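Long-range contacts in ChrR-like cupin domain-containing protein (Ralstonia eutropha, PDB 3CJX), which is of unknown function but adopts a cupin-like fold and belongs to the ChrR-like cupin domain family: residues Leu10-Asp14 against Leu153-Ala157; Thr15-Leu21 against Ile32-Phe36. All coordinates share one frame; numbering follows the deposited sequence.

How the contacts relate
Both contacts tie the N-terminal loop to neighbouring strands of one sheet: contact 1 lays residues 10-14 over the short strand 156-157 and its approach, while contact 2 folds 15-21 against strand 30-38. They meet where Ile156 N probably donates a hydrogen bond to Leu35 O and where Val13 packs against the Phe33 ring. Contact 1 lies at the surface, its centre about 16 Å from that of the chain, and joins its segments through aliphatic touches and a glycerol. Contact 2 is partly buried and larger, with two backbone hydrogen bonds and an aromatic pair. The same glycerol is also weakly hydrogen-bonded to His18, so its site borders both contacts.

Contact 1. Residues Leu10-Asp14 against Leu153-Ala157; sequences LLTVD and LRYIA. With GOL (glycerol), chain J.
Glycerol O3 is gripped twice by Arg154, whose carbonyl oxygen also meets the methyls of Val13: Arg154 N donates to glycerol O3 over 3.1 Å at a fairly straight 160°, and the same hydroxyl donates in turn to Arg154 O. At the other end of the molecule, Asp14 N reaches glycerol O1 at 3.3 Å, with a more bent N-H angle of 143°. Glycerol, probably from the crystallisation liquor, thus bridges the backbones of 10-14 and 153-157, which have no direct hydrogen bond between them. The Arg154 side chain, bent at chi3, brings its guanidinium round so that NH2 lies 3.5 Å from glycerol C1, which sits at the edge of the group, near its plane. Val13 points at the opposing segment and straddles Arg154 O, CG2 at 3.5 Å and CG1 at 3.6 Å. With CG1 anti to the backbone N (chi1 175°), that methyl also meets glycerol C3. Farther along, Ile156 extends CD1 to Leu11, 3.7 Å from Leu11 CB and a little farther from Leu11 CD2; the two side chains cross obliquely. Backbone bonds from Ile156 to Leu35 and Met37 make 156-157 an outermost strand of the mixed sheet, parallel to strand 30-38, with the N-terminal loop against it. Tyr155 turns away from that loop onto helix 135-148, where its hydroxyl is hydrogen-bonded to Asp143. Attachment of the N-terminal loop is thus light and mainly aliphatic, supplemented in this crystal by a bound polyol.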
loop_
_atom_site.group_PDB
_atom_site.type_symbol
_atom_site.label_atom_id
_atom_site.label_comp_id
_atom_site.label_asym_id
_atom_site.label_seq_id
_atom_site.Cartn_x
_atom_site.Cartn_y
_atom_site.Cartn_z
ATOM N N LEU A 10 -22.485 8.076 0.060
ATOM C CA LEU A 10 -21.643 6.910 -0.096
ATOM C C LEU A 10 -20.252 7.241 0.376
ATOM O O LEU A 10 -19.762 8.337 0.150
ATOM C CB LEU A 10 -21.560 6.488 -1.564
ATOM C CG LEU A 10 -22.754 5.786 -2.210
ATOM C CD1 LEU A 10 -22.512 5.634 -3.695
ATOM C CD2 LEU A 10 -23.046 4.432 -1.563
ATOM N N LEU A 11 -19.617 6.282 1.037
ATOM C CA LEU A 11 -18.247 6.447 1.475
ATOM C C LEU A 11 -17.371 6.257 0.249
ATOM O O LEU A 11 -17.006 5.147 -0.074
ATOM C CB LEU A 11 -17.919 5.441 2.565
ATOM C CG LEU A 11 -18.662 5.716 3.862
ATOM C CD1 LEU A 11 -18.486 4.542 4.798
ATOM C CD2 LEU A 11 -18.196 7.030 4.509
ATOM N N THR A 12 -17.063 7.357 -0.431
ATOM C CA THR A 12 -16.323 7.332 -1.687
ATOM C C THR A 12 -15.141 8.299 -1.716
ATOM O O THR A 12 -15.208 9.411 -1.171
ATOM C CB THR A 12 -17.250 7.674 -2.885
ATOM O OG1 THR A 12 -16.527 7.512 -4.109
ATOM C CG2 THR A 12 -17.804 9.112 -2.803
ATOM N N VAL A 13 -14.074 7.866 -2.387
ATOM C CA VAL A 13 -12.856 8.641 -2.513
ATOM C C VAL A 13 -12.431 8.742 -3.965
ATOM O O VAL A 13 -12.223 7.727 -4.601
ATOM C CB VAL A 13 -11.709 7.960 -1.758
ATOM C CG1 VAL A 13 -10.417 8.701 -1.993
ATOM C CG2 VAL A 13 -12.008 7.892 -0.275
ATOM N N ASP A 14 -12.307 9.947 -4.499
ATOM C CA ASP A 14 -11.838 10.127 -5.867
ATOM C C ASP A 14 -10.323 10.346 -5.831
ATOM O O ASP A 14 -9.859 11.414 -5.404
ATOM C CB ASP A 14 -12.543 11.321 -6.515
ATOM C CG ASP A 14 -12.054 11.603 -7.934
ATOM O OD1 ASP A 14 -10.971 11.118 -8.327
ATOM O OD2 ASP A 14 -12.746 12.342 -8.667
ATOM N N LEU A 153 -7.015 15.721 1.098
ATOM C CA LEU A 153 -7.605 14.421 0.789
ATOM C C LEU A 153 -8.338 13.818 1.987
ATOM O O LEU A 153 -8.114 14.220 3.129
ATOM C CB LEU A 153 -6.469 13.525 0.271
ATOM C CG LEU A 153 -6.087 12.106 0.623
ATOM C CD1 LEU A 153 -4.758 11.929 -0.058
ATOM C CD2 LEU A 153 -5.933 11.839 2.106
ATOM N N ARG A 154 -9.239 12.880 1.697
ATOM C CA ARG A 154 -9.994 12.143 2.707
ATOM C C ARG A 154 -9.950 10.680 2.347
ATOM O O ARG A 154 -9.896 10.350 1.167
ATOM C CB ARG A 154 -11.470 12.518 2.708
ATOM C CG ARG A 154 -11.792 13.970 2.941
ATOM C CD ARG A 154 -13.308 14.144 3.097
ATOM N NE ARG A 154 -14.045 13.649 1.927
ATOM C CZ ARG A 154 -15.369 13.490 1.870
ATOM N NH1 ARG A 154 -16.151 13.769 2.916
ATOM N NH2 ARG A 154 -15.921 13.029 0.752
ATOM N N TYR A 155 -9.996 9.816 3.358
ATOM C CA TYR A 155 -10.026 8.368 3.151
ATOM C C TYR A 155 -10.978 7.737 4.187
ATOM O O TYR A 155 -11.441 8.404 5.106
ATOM C CB TYR A 155 -8.607 7.766 3.200
ATOM C CG TYR A 155 -7.941 7.867 4.555
ATOM C CD1 TYR A 155 -7.203 8.992 4.899
ATOM C CD2 TYR A 155 -8.057 6.841 5.492
ATOM C CE1 TYR A 155 -6.602 9.103 6.132
ATOM C CE2 TYR A 155 -7.457 6.940 6.737
ATOM C CZ TYR A 155 -6.730 8.081 7.052
ATOM O OH TYR A 155 -6.141 8.234 8.282
ATOM N N ILE A 156 -11.276 6.455 4.025
ATOM C CA ILE A 156 -12.188 5.766 4.921
ATOM C C ILE A 156 -11.396 5.022 5.993
ATOM O O ILE A 156 -10.390 4.375 5.686
ATOM C CB ILE A 156 -13.052 4.762 4.164
ATOM C CG1 ILE A 156 -13.722 5.430 2.969
ATOM C CG2 ILE A 156 -14.071 4.131 5.104
ATOM C CD1 ILE A 156 -14.521 6.604 3.328
ATOM N N ALA A 157 -11.855 5.116 7.243
ATOM C CA ALA A 157 -11.182 4.485 8.360
ATOM C C ALA A 157 -12.186 3.830 9.289
ATOM O O ALA A 157 -13.253 4.364 9.521
ATOM C CB ALA A 157 -10.362 5.513 9.121
HETATM C C1 GOL J . -13.956 12.726 -2.124
HETATM O O1 GOL J . -14.336 12.247 -3.401
HETATM C C2 GOL J . -12.539 13.293 -2.108
HETATM O O2 GOL J . -12.398 14.113 -3.250
HETATM C C3 GOL J . -11.462 12.190 -2.079
HETATM O O3 GOL J . -10.445 12.388 -1.103
#

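Contact 2. Residues Thr15-Leu21 against Ile32-Phe36; sequences TTAHPFL and IFPLF. With SO4 (sulfate ion), chain I.
Phe33 and Phe20 form an edge-to-face (T-shaped) pair in the cupin-like fold, where the loop 15-21 folds back on strand 30-38. The edge of Phe33 faces the Phe20 ring, with centroids 5.5 Å apart and planes at 79°. Phe33 CB rests over the centre of the Phe20 ring, 3.7 Å from its centroid, as a CH-pi contact. Phe33 CG stands anti to the backbone N (chi1 -159°), carrying the ring into the curve of the loop. There Thr15 CA covers one face, 3.9 Å from the Phe33 centroid, and His18 O approaches the ring edge near its plane, 3.5 Å from Phe33 CE2. Thr15 CG2 meets Leu35 CD2, the two side chains crossing at about a right angle. Leu21 sends CD1 to Pro34 CD and packs beyond it on Trp141, Val142 and Ile146 of helix 135-148.

Next comes a single antiparallel bridge that holds the end of the loop to the strand: Leu21 and Ile32 form a hydrogen-bonded pair. Leu21 N donates to Ile32 O at 2.7 Å, and Ile32 N returns a bond to Leu21 O at 3.0 Å. In the sheet, Phe33 is backbone-bonded to Arg47 of the neighbouring strand 43-50, and Leu35 and Phe36 form a classic beta bulge opposite Val45. Beside Pro19 and His18, a sulfate, probably from the crystallisation liquor, lies at the edge of the His18 ring and is also bonded by Gly152 N; His18 ND1 donates to sulfate O4 at 2.7 Å, and more weakly to sulfate O2.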
loop_
_atom_site.group_PDB
_atom_site.type_symbol
_atom_site.label_atom_id
_atom_site.label_comp_id
_atom_site.label_asym_id
_atom_site.label_seq_id
_atom_site.Cartn_x
_atom_site.Cartn_y
_atom_site.Cartn_z
ATOM N N THR A 15 -9.549 9.359 -6.297
ATOM C CA THR A 15 -8.078 9.487 -6.257
ATOM C C THR A 15 -7.475 10.491 -7.251
ATOM O O THR A 15 -6.294 10.761 -7.178
ATOM C CB THR A 15 -7.352 8.129 -6.381
ATOM O OG1 THR A 15 -7.618 7.539 -7.659
ATOM C CG2 THR A 15 -7.780 7.180 -5.273
ATOM N N THR A 16 -8.270 11.045 -8.165
ATOM C CA THR A 16 -7.790 12.087 -9.099
ATOM C C THR A 16 -8.072 13.524 -8.630
ATOM O O THR A 16 -7.579 14.460 -9.231
ATOM C CB THR A 16 -8.407 11.943 -10.513
ATOM O OG1 THR A 16 -9.787 12.313 -10.497
ATOM C CG2 THR A 16 -8.267 10.530 -11.028
ATOM N N ALA A 17 -8.865 13.701 -7.576
ATOM C CA ALA A 17 -9.193 15.038 -7.057
ATOM C C ALA A 17 -8.126 15.658 -6.119
ATOM O O ALA A 17 -8.274 16.808 -5.705
ATOM C CB ALA A 17 -10.540 14.997 -6.354
ATOM N N HIS A 18 -7.089 14.892 -5.755
ATOM C CA HIS A 18 -6.039 15.362 -4.848
ATOM C C HIS A 18 -4.747 14.680 -5.216
ATOM O O HIS A 18 -4.780 13.553 -5.710
ATOM C CB HIS A 18 -6.365 15.018 -3.386
ATOM C CG HIS A 18 -7.673 15.569 -2.918
ATOM N ND1 HIS A 18 -7.825 16.867 -2.478
ATOM C CD2 HIS A 18 -8.906 15.011 -2.871
ATOM C CE1 HIS A 18 -9.092 17.079 -2.163
ATOM N NE2 HIS A 18 -9.769 15.966 -2.387
ATOM N N PRO A 19 -3.603 15.335 -4.970
ATOM C CA PRO A 19 -2.349 14.664 -5.279
ATOM C C PRO A 19 -2.053 13.552 -4.294
ATOM O O PRO A 19 -2.548 13.580 -3.178
ATOM C CB PRO A 19 -1.305 15.774 -5.142
ATOM C CG PRO A 19 -1.902 16.784 -4.271
ATOM C CD PRO A 19 -3.390 16.678 -4.406
ATOM N N PHE A 20 -1.261 12.572 -4.717
ATOM C CA PHE A 20 -0.867 11.477 -3.837
ATOM C C PHE A 20 0.021 12.009 -2.714
ATOM O O PHE A 20 0.675 13.045 -2.847
ATOM C CB PHE A 20 -0.108 10.386 -4.606
ATOM C CG PHE A 20 -0.988 9.407 -5.349
ATOM C CD1 PHE A 20 -2.055 9.829 -6.124
ATOM C CD2 PHE A 20 -0.695 8.048 -5.323
ATOM C CE1 PHE A 20 -2.835 8.904 -6.818
ATOM C CE2 PHE A 20 -1.470 7.124 -6.020
ATOM C CZ PHE A 20 -2.538 7.559 -6.770
ATOM N N LEU A 21 0.004 11.300 -1.593
ATOM C CA LEU A 21 0.877 11.615 -0.479
ATOM C C LEU A 21 2.256 11.140 -0.939
ATOM O O LEU A 21 2.398 10.010 -1.404
ATOM C CB LEU A 21 0.418 10.872 0.778
ATOM C CG LEU A 21 -1.006 11.194 1.239
ATOM C CD1 LEU A 21 -1.396 10.356 2.454
ATOM C CD2 LEU A 21 -1.108 12.695 1.527
ATOM N N ILE A 32 1.502 7.296 -2.195
ATOM C CA ILE A 32 0.275 6.585 -1.833
ATOM C C ILE A 32 -0.932 7.479 -1.812
ATOM O O ILE A 32 -0.829 8.689 -1.533
ATOM C CB ILE A 32 0.327 6.072 -0.354
ATOM C CG1 ILE A 32 1.580 5.304 -0.074
ATOM C CG2 ILE A 32 -0.790 5.112 -0.042
ATOM C CD1 ILE A 32 1.635 4.037 -0.871
ATOM N N PHE A 33 -2.078 6.865 -2.094
ATOM C CA PHE A 33 -3.361 7.504 -1.900
ATOM C C PHE A 33 -4.167 6.512 -1.050
ATOM O O PHE A 33 -4.567 5.472 -1.550
ATOM C CB PHE A 33 -4.073 7.833 -3.213
ATOM C CG PHE A 33 -5.113 8.909 -3.065
ATOM C CD1 PHE A 33 -6.161 8.760 -2.160
ATOM C CD2 PHE A 33 -5.032 10.069 -3.804
ATOM C CE1 PHE A 33 -7.102 9.733 -1.995
ATOM C CE2 PHE A 33 -5.976 11.050 -3.657
ATOM C CZ PHE A 33 -7.024 10.879 -2.749
ATOM N N PRO A 34 -4.404 6.829 0.234
ATOM C CA PRO A 34 -5.141 5.880 1.039
ATOM C C PRO A 34 -6.608 5.858 0.654
ATOM O O PRO A 34 -7.145 6.878 0.246
ATOM C CB PRO A 34 -4.974 6.430 2.460
ATOM C CG PRO A 34 -4.819 7.881 2.270
ATOM C CD PRO A 34 -4.078 8.049 0.995
ATOM N N LEU A 35 -7.222 4.687 0.755
ATOM C CA LEU A 35 -8.638 4.495 0.455
ATOM C C LEU A 35 -9.387 4.001 1.704
ATOM O O LEU A 35 -10.277 4.694 2.210
ATOM C CB LEU A 35 -8.804 3.527 -0.732
ATOM C CG LEU A 35 -7.948 3.928 -1.941
ATOM C CD1 LEU A 35 -8.004 2.897 -3.055
ATOM C CD2 LEU A 35 -8.405 5.309 -2.424
ATOM N N PHE A 36 -8.986 2.832 2.211
ATOM C CA PHE A 36 -9.619 2.213 3.374
ATOM C C PHE A 36 -8.574 1.709 4.361
ATOM O O PHE A 36 -7.675 0.987 3.973
ATOM C CB PHE A 36 -10.510 1.052 2.925
ATOM C CG PHE A 36 -11.286 0.425 4.035
ATOM C CD1 PHE A 36 -12.527 0.915 4.380
ATOM C CD2 PHE A 36 -10.774 -0.648 4.742
ATOM C CE1 PHE A 36 -13.245 0.350 5.406
ATOM C CE2 PHE A 36 -11.483 -1.213 5.773
ATOM C CZ PHE A 36 -12.715 -0.721 6.104
HETATM S S SO4 I . -5.439 19.475 -2.497
HETATM O O1 SO4 I . -4.045 19.170 -2.165
HETATM O O2 SO4 I . -5.841 18.889 -3.781
HETATM O O3 SO4 I . -5.626 20.927 -2.563
HETATM O O4 SO4 I . -6.286 18.898 -1.457
#